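Local coordinates for amidohydrolase 3 domain-containing protein (Bacillus thuringiensis serovar konkukian, PDB 3GGM) that is of unknown function but forms the N-terminal piece of a longer protein that probably hydrolyses carbon-nitrogen bonds other than peptide bonds, at residues 11-15 with 54-59; 3-7 with 44-49. All blocks are in the same frame, centred on the assembly; numbering follows the deposited sequence.

Interaction 1 of 2, residues 11-15 with 54-59; sequences GKITT and LKRKRA
K12 lays its extended side chain over the guanidinium of R56, the two crossing at about a right angle, with K12 CE above the centre of the plane, 3.3 Å from R56 CZ. The R56 chain doubles back to meet it, bent at chi2 (-77°) and chi3 (-76°). The aliphatic part of K12 makes this contact, yet the like charges end only 4.0 Å apart (K12 NZ to R56 NH2). Water 2 joins K12 NZ to R56 O, and water 1, at the edge of the guanidinium, joins R56 NH1 to G11 O.

Beneath these side chains the backbones run parallel. K12 straddles R58: its N donates to K57 O (3.1 Å) and its O accepts from A59 N (2.8 Å), with the CA-H of R58 also directed at K12 O. Beyond this the strands part. T14 N stands 4.6 Å from A59 O, and water 3 bridges them, while water 4 links A59 O to T14 O.

On the buried face, I13 CG1 meets A59 CB at 3.8 Å and I13 CD1 meets L54 CD1 at 4.1 Å; L54 CD1 also lies 3.7 Å from G11 CA. On the other face R58 holds CG anti to its backbone N (chi1 174°), and the bend at chi3 brings NH1 near K12 CB and T14 OG1. R58 NE is salt-bridged to D65 of the third subunit, and T14 OG1 is hydrogen-bonded to E22. The type I' turn from L54 to K57, its two central residues at positive phi, sets R56 beside K12 and leads into strand 58-61. The result is a short parallel strand pair within a mixed sheet, which a parallel strand of the second subunit extends beyond R58 and A59.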
loop_
_atom_site.group_PDB
_atom_site.type_symbol
_atom_site.label_atom_id
_atom_site.label_comp_id
_atom_site.label_asym_id
_atom_site.label_seq_id
_atom_site.Cartn_x
_atom_site.Cartn_y
_atom_site.Cartn_z
ATOM N N GLY A 11 -2.050 15.867 -11.185
ATOM C CA GLY A 11 -2.459 14.562 -10.697
ATOM C C GLY A 11 -3.515 14.651 -9.613
ATOM O O GLY A 11 -4.175 15.682 -9.450
ATOM N N LYS A 12 -3.699 13.559 -8.881
ATOM C CA LYS A 12 -4.663 13.510 -7.788
ATOM C C LYS A 12 -3.832 13.078 -6.597
ATOM O O LYS A 12 -3.309 11.965 -6.575
ATOM C CB LYS A 12 -5.752 12.478 -8.076
ATOM C CG LYS A 12 -6.511 12.747 -9.369
ATOM C CD LYS A 12 -7.329 11.534 -9.780
ATOM C CE LYS A 12 -8.057 11.779 -11.091
ATOM N NZ LYS A 12 -8.828 10.573 -11.526
ATOM N N ILE A 13 -3.706 13.965 -5.617
ATOM C CA ILE A 13 -2.894 13.682 -4.441
ATOM C C ILE A 13 -3.639 13.932 -3.127
ATOM O O ILE A 13 -4.029 15.059 -2.817
ATOM C CB ILE A 13 -1.620 14.539 -4.471
ATOM C CG1 ILE A 13 -0.977 14.455 -5.861
ATOM C CG2 ILE A 13 -0.652 14.069 -3.395
ATOM C CD1 ILE A 13 0.018 15.557 -6.166
ATOM N N THR A 14 -3.829 12.870 -2.357
ATOM C CA THR A 14 -4.512 12.977 -1.079
ATOM C C THR A 14 -3.589 13.478 0.024
ATOM O O THR A 14 -2.452 13.016 0.149
ATOM C CB THR A 14 -5.075 11.611 -0.638
ATOM O OG1 THR A 14 -6.035 11.169 -1.602
ATOM C CG2 THR A 14 -5.758 11.730 0.740
ATOM N N THR A 15 -4.076 14.425 0.816
ATOM C CA THR A 15 -3.288 14.941 1.927
ATOM C C THR A 15 -4.164 14.838 3.176
ATOM O O THR A 15 -5.394 14.728 3.080
ATOM C CB THR A 15 -2.872 16.416 1.721
ATOM O OG1 THR A 15 -3.911 17.278 2.193
ATOM C CG2 THR A 15 -2.606 16.703 0.231
ATOM N N LEU A 54 1.984 14.118 -13.882
ATOM C CA LEU A 54 1.297 12.897 -13.477
ATOM C C LEU A 54 0.197 12.429 -14.446
ATOM O O LEU A 54 -0.349 11.335 -14.288
ATOM C CB LEU A 54 0.692 13.088 -12.077
ATOM C CG LEU A 54 1.715 13.289 -10.954
ATOM C CD1 LEU A 54 1.013 13.742 -9.680
ATOM C CD2 LEU A 54 2.492 11.981 -10.726
ATOM N N LYS A 55 -0.138 13.267 -15.424
ATOM C CA LYS A 55 -1.170 12.922 -16.405
ATOM C C LYS A 55 -2.431 12.356 -15.751
ATOM O O LYS A 55 -2.986 11.355 -16.205
ATOM C CB LYS A 55 -0.604 11.927 -17.422
ATOM C CG LYS A 55 0.544 12.510 -18.233
ATOM C CD LYS A 55 0.951 11.597 -19.386
ATOM C CE LYS A 55 1.961 12.287 -20.281
ATOM N NZ LYS A 55 2.477 11.368 -21.341
ATOM N N ARG A 56 -2.862 13.026 -14.687
ATOM C CA ARG A 56 -4.046 12.681 -13.905
ATOM C C ARG A 56 -4.023 11.362 -13.149
ATOM O O ARG A 56 -5.062 10.873 -12.721
ATOM C CB ARG A 56 -5.311 12.789 -14.768
ATOM C CG ARG A 56 -5.708 14.257 -15.061
ATOM C CD ARG A 56 -6.378 14.924 -13.859
ATOM N NE ARG A 56 -7.767 14.474 -13.699
ATOM C CZ ARG A 56 -8.516 14.704 -12.625
ATOM N NH1 ARG A 56 -8.023 15.379 -11.589
ATOM N NH2 ARG A 56 -9.769 14.266 -12.587
ATOM N N LYS A 57 -2.839 10.783 -12.989
ATOM C CA LYS A 57 -2.698 9.554 -12.215
ATOM C C LYS A 57 -2.764 9.996 -10.756
ATOM O O LYS A 57 -2.475 11.155 -10.442
ATOM C CB LYS A 57 -1.318 8.919 -12.408
ATOM C CG LYS A 57 -0.991 8.407 -13.788
ATOM C CD LYS A 57 0.446 7.895 -13.810
ATOM C CE LYS A 57 0.801 7.281 -15.151
ATOM N NZ LYS A 57 0.802 8.287 -16.245
ATOM N N ARG A 58 -3.116 9.069 -9.870
ATOM C CA ARG A 58 -3.153 9.365 -8.454
ATOM C C ARG A 58 -1.742 9.162 -7.945
ATOM O O ARG A 58 -1.112 8.160 -8.274
ATOM C CB ARG A 58 -4.092 8.406 -7.720
ATOM C CG ARG A 58 -4.059 8.583 -6.201
ATOM C CD ARG A 58 -5.136 7.728 -5.520
ATOM N NE ARG A 58 -6.487 8.114 -5.935
ATOM C CZ ARG A 58 -7.071 9.268 -5.623
ATOM N NH1 ARG A 58 -6.435 10.170 -4.887
ATOM N NH2 ARG A 58 -8.301 9.520 -6.046
ATOM N N ALA A 59 -1.231 10.105 -7.158
ATOM C CA ALA A 59 0.118 9.968 -6.616
ATOM C C ALA A 59 0.017 9.547 -5.146
ATOM O O ALA A 59 -0.729 10.143 -4.371
ATOM C CB ALA A 59 0.873 11.283 -6.745
HETATM O O HOH W 1 -6.025 16.859 -11.108
HETATM O O HOH W 2 -6.664 8.735 -11.913
HETATM O O HOH W 3 -3.144 10.183 -3.254
HETATM O O HOH W 4 -1.086 10.756 -1.286
#

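Interaction 2 of 2, residues 3-7 with 44-49; sequences VPDMI and SATEKT
V3 and T46 reach toward each other tip to tip, with V3 CG1 at 3.1 Å from T46 OG1. With chi1 at -176°, V3 CG1 lies opposite the backbone N and faces T46, while V3 CG2 touches T46 CG2. T49 enters from another direction, its side chain at about a right angle to V3 and slanting past the P4 ring; T49 CG2 is modelled too close to both P4 O and V3 CG1, so the exact placing of V3 CG1 and T49 CG2 is doubtful.

What fixes T49 is its own turn. T49 OG1 donates to T46 O (3.0 Å), in the carbonyl plane and on a lone pair, and T49 N donates to the same oxygen at 2.7 Å, closing the type I turn from T46 to T49. Its backbone also meets the other segment, as T49 CA points a C-H at D5 O over 3.5 Å.

At the other end, I7 puts CD1 against A45 CB (3.7 Å). P4 CG and S44 OG lie 3.8 Å apart; the serine hydroxyl itself is hydrogen-bonded to L41 O.

No hydrogen bond crosses between the segments. The 44-49 loop, which follows strand 32-37, lies against the start of strand 6-9 and leads into its parallel neighbour, strand 50-53, where K50 bonds the backbones of D5 and I7. Along strand 22-29, P4 packs on A27 and T29, and D5 and M6 face I28 in a classic beta bulge.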
loop_
_atom_site.group_PDB
_atom_site.type_symbol
_atom_site.label_atom_id
_atom_site.label_comp_id
_atom_site.label_asym_id
_atom_site.label_seq_id
_atom_site.Cartn_x
_atom_site.Cartn_y
_atom_site.Cartn_z
ATOM N N VAL A 3 14.096 26.573 -3.604
ATOM C CA VAL A 3 13.789 25.911 -4.867
ATOM C C VAL A 3 13.622 24.411 -4.635
ATOM O O VAL A 3 14.502 23.761 -4.069
ATOM C CB VAL A 3 14.917 26.131 -5.902
ATOM C CG1 VAL A 3 14.527 25.512 -7.228
ATOM C CG2 VAL A 3 15.186 27.614 -6.079
ATOM N N PRO A 4 12.484 23.840 -5.065
ATOM C CA PRO A 4 12.252 22.403 -4.879
ATOM C C PRO A 4 13.078 21.550 -5.834
ATOM O O PRO A 4 13.416 21.989 -6.934
ATOM C CB PRO A 4 10.754 22.260 -5.139
ATOM C CG PRO A 4 10.508 23.302 -6.192
ATOM C CD PRO A 4 11.305 24.490 -5.668
ATOM N N ASP A 5 13.401 20.328 -5.419
ATOM C CA ASP A 5 14.171 19.439 -6.278
ATOM C C ASP A 5 13.246 18.724 -7.249
ATOM O O ASP A 5 13.636 18.394 -8.369
ATOM C CB ASP A 5 14.925 18.394 -5.452
ATOM C CG ASP A 5 15.881 19.018 -4.458
ATOM O OD1 ASP A 5 16.486 20.062 -4.791
ATOM O OD2 ASP A 5 16.032 18.457 -3.351
ATOM N N MET A 6 12.009 18.505 -6.818
ATOM C CA MET A 6 11.032 17.801 -7.635
ATOM C C MET A 6 9.639 18.400 -7.484
ATOM O O MET A 6 9.269 18.859 -6.408
ATOM C CB MET A 6 11.010 16.326 -7.217
ATOM C CG MET A 6 9.813 15.533 -7.707
ATOM S SD MET A 6 9.834 15.224 -9.478
ATOM C CE MET A 6 11.118 13.932 -9.545
ATOM N N ILE A 7 8.878 18.389 -8.573
ATOM C CA ILE A 7 7.510 18.889 -8.570
ATOM C C ILE A 7 6.647 17.949 -9.402
ATOM O O ILE A 7 6.857 17.810 -10.603
ATOM C CB ILE A 7 7.400 20.298 -9.183
ATOM C CG1 ILE A 7 8.105 21.317 -8.285
ATOM C CG2 ILE A 7 5.929 20.663 -9.374
ATOM C CD1 ILE A 7 8.005 22.747 -8.777
ATOM N N SER A 44 7.614 28.167 -8.962
ATOM C CA SER A 44 8.717 28.141 -7.999
ATOM C C SER A 44 9.891 27.318 -8.510
ATOM O O SER A 44 10.982 27.355 -7.941
ATOM C CB SER A 44 8.240 27.542 -6.679
ATOM O OG SER A 44 8.046 26.144 -6.817
ATOM N N ALA A 45 9.663 26.575 -9.585
ATOM C CA ALA A 45 10.694 25.727 -10.164
ATOM C C ALA A 45 11.779 26.503 -10.916
ATOM O O ALA A 45 11.570 27.638 -11.343
ATOM C CB ALA A 45 10.049 24.714 -11.105
ATOM N N THR A 46 12.938 25.869 -11.062
ATOM C CA THR A 46 14.067 26.433 -11.800
ATOM C C THR A 46 14.711 25.283 -12.573
ATOM O O THR A 46 14.364 24.121 -12.365
ATOM C CB THR A 46 15.134 27.075 -10.870
ATOM O OG1 THR A 46 15.707 26.073 -10.022
ATOM C CG2 THR A 46 14.510 28.163 -10.020
ATOM N N GLU A 47 15.641 25.613 -13.461
ATOM C CA GLU A 47 16.336 24.626 -14.283
ATOM C C GLU A 47 16.636 23.306 -13.566
ATOM O O GLU A 47 16.520 22.231 -14.155
ATOM C CB GLU A 47 17.649 25.229 -14.800
ATOM C CG GLU A 47 17.473 26.477 -15.662
ATOM C CD GLU A 47 17.160 26.155 -17.116
ATOM O OE1 GLU A 47 18.041 25.585 -17.804
ATOM O OE2 GLU A 47 16.037 26.472 -17.569
ATOM N N LYS A 48 17.007 23.390 -12.293
ATOM C CA LYS A 48 17.351 22.206 -11.515
ATOM C C LYS A 48 16.182 21.357 -11.013
ATOM O O LYS A 48 16.335 20.158 -10.780
ATOM C CB LYS A 48 18.221 22.611 -10.325
ATOM C CG LYS A 48 19.532 23.272 -10.723
ATOM C CD LYS A 48 20.452 23.452 -9.522
ATOM C CE LYS A 48 21.775 24.087 -9.930
ATOM N NZ LYS A 48 22.704 24.188 -8.766
ATOM N N THR A 49 15.016 21.967 -10.851
ATOM C CA THR A 49 13.868 21.230 -10.343
ATOM C C THR A 49 13.330 20.198 -11.326
ATOM O O THR A 49 13.003 20.526 -12.465
ATOM C CB THR A 49 12.715 22.187 -9.968
ATOM O OG1 THR A 49 12.033 22.599 -11.154
ATOM C CG2 THR A 49 13.256 23.420 -9.280
#

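In the fold
Interactions 1 and 2 lie on opposite sides of the chain's centre, their own centres 18 Å apart, and do not touch, but the same two stretches of chain run through both. Strand 6-9, begun in interaction 2, is followed by strand 12-14 of interaction 1; the loop 44-49 feeds strand 50-53, then the 54-57 turn and strand 58-61. The two parallel pairings, 6-9 with 50-53 and 12-14 with 58-61, share one mixed sheet, with strand 22-29 antiparallel to both early strands. Interaction 1 faces two other subunits, whereas no other chain of the assembly touches interaction 2. No ligand marks a site here.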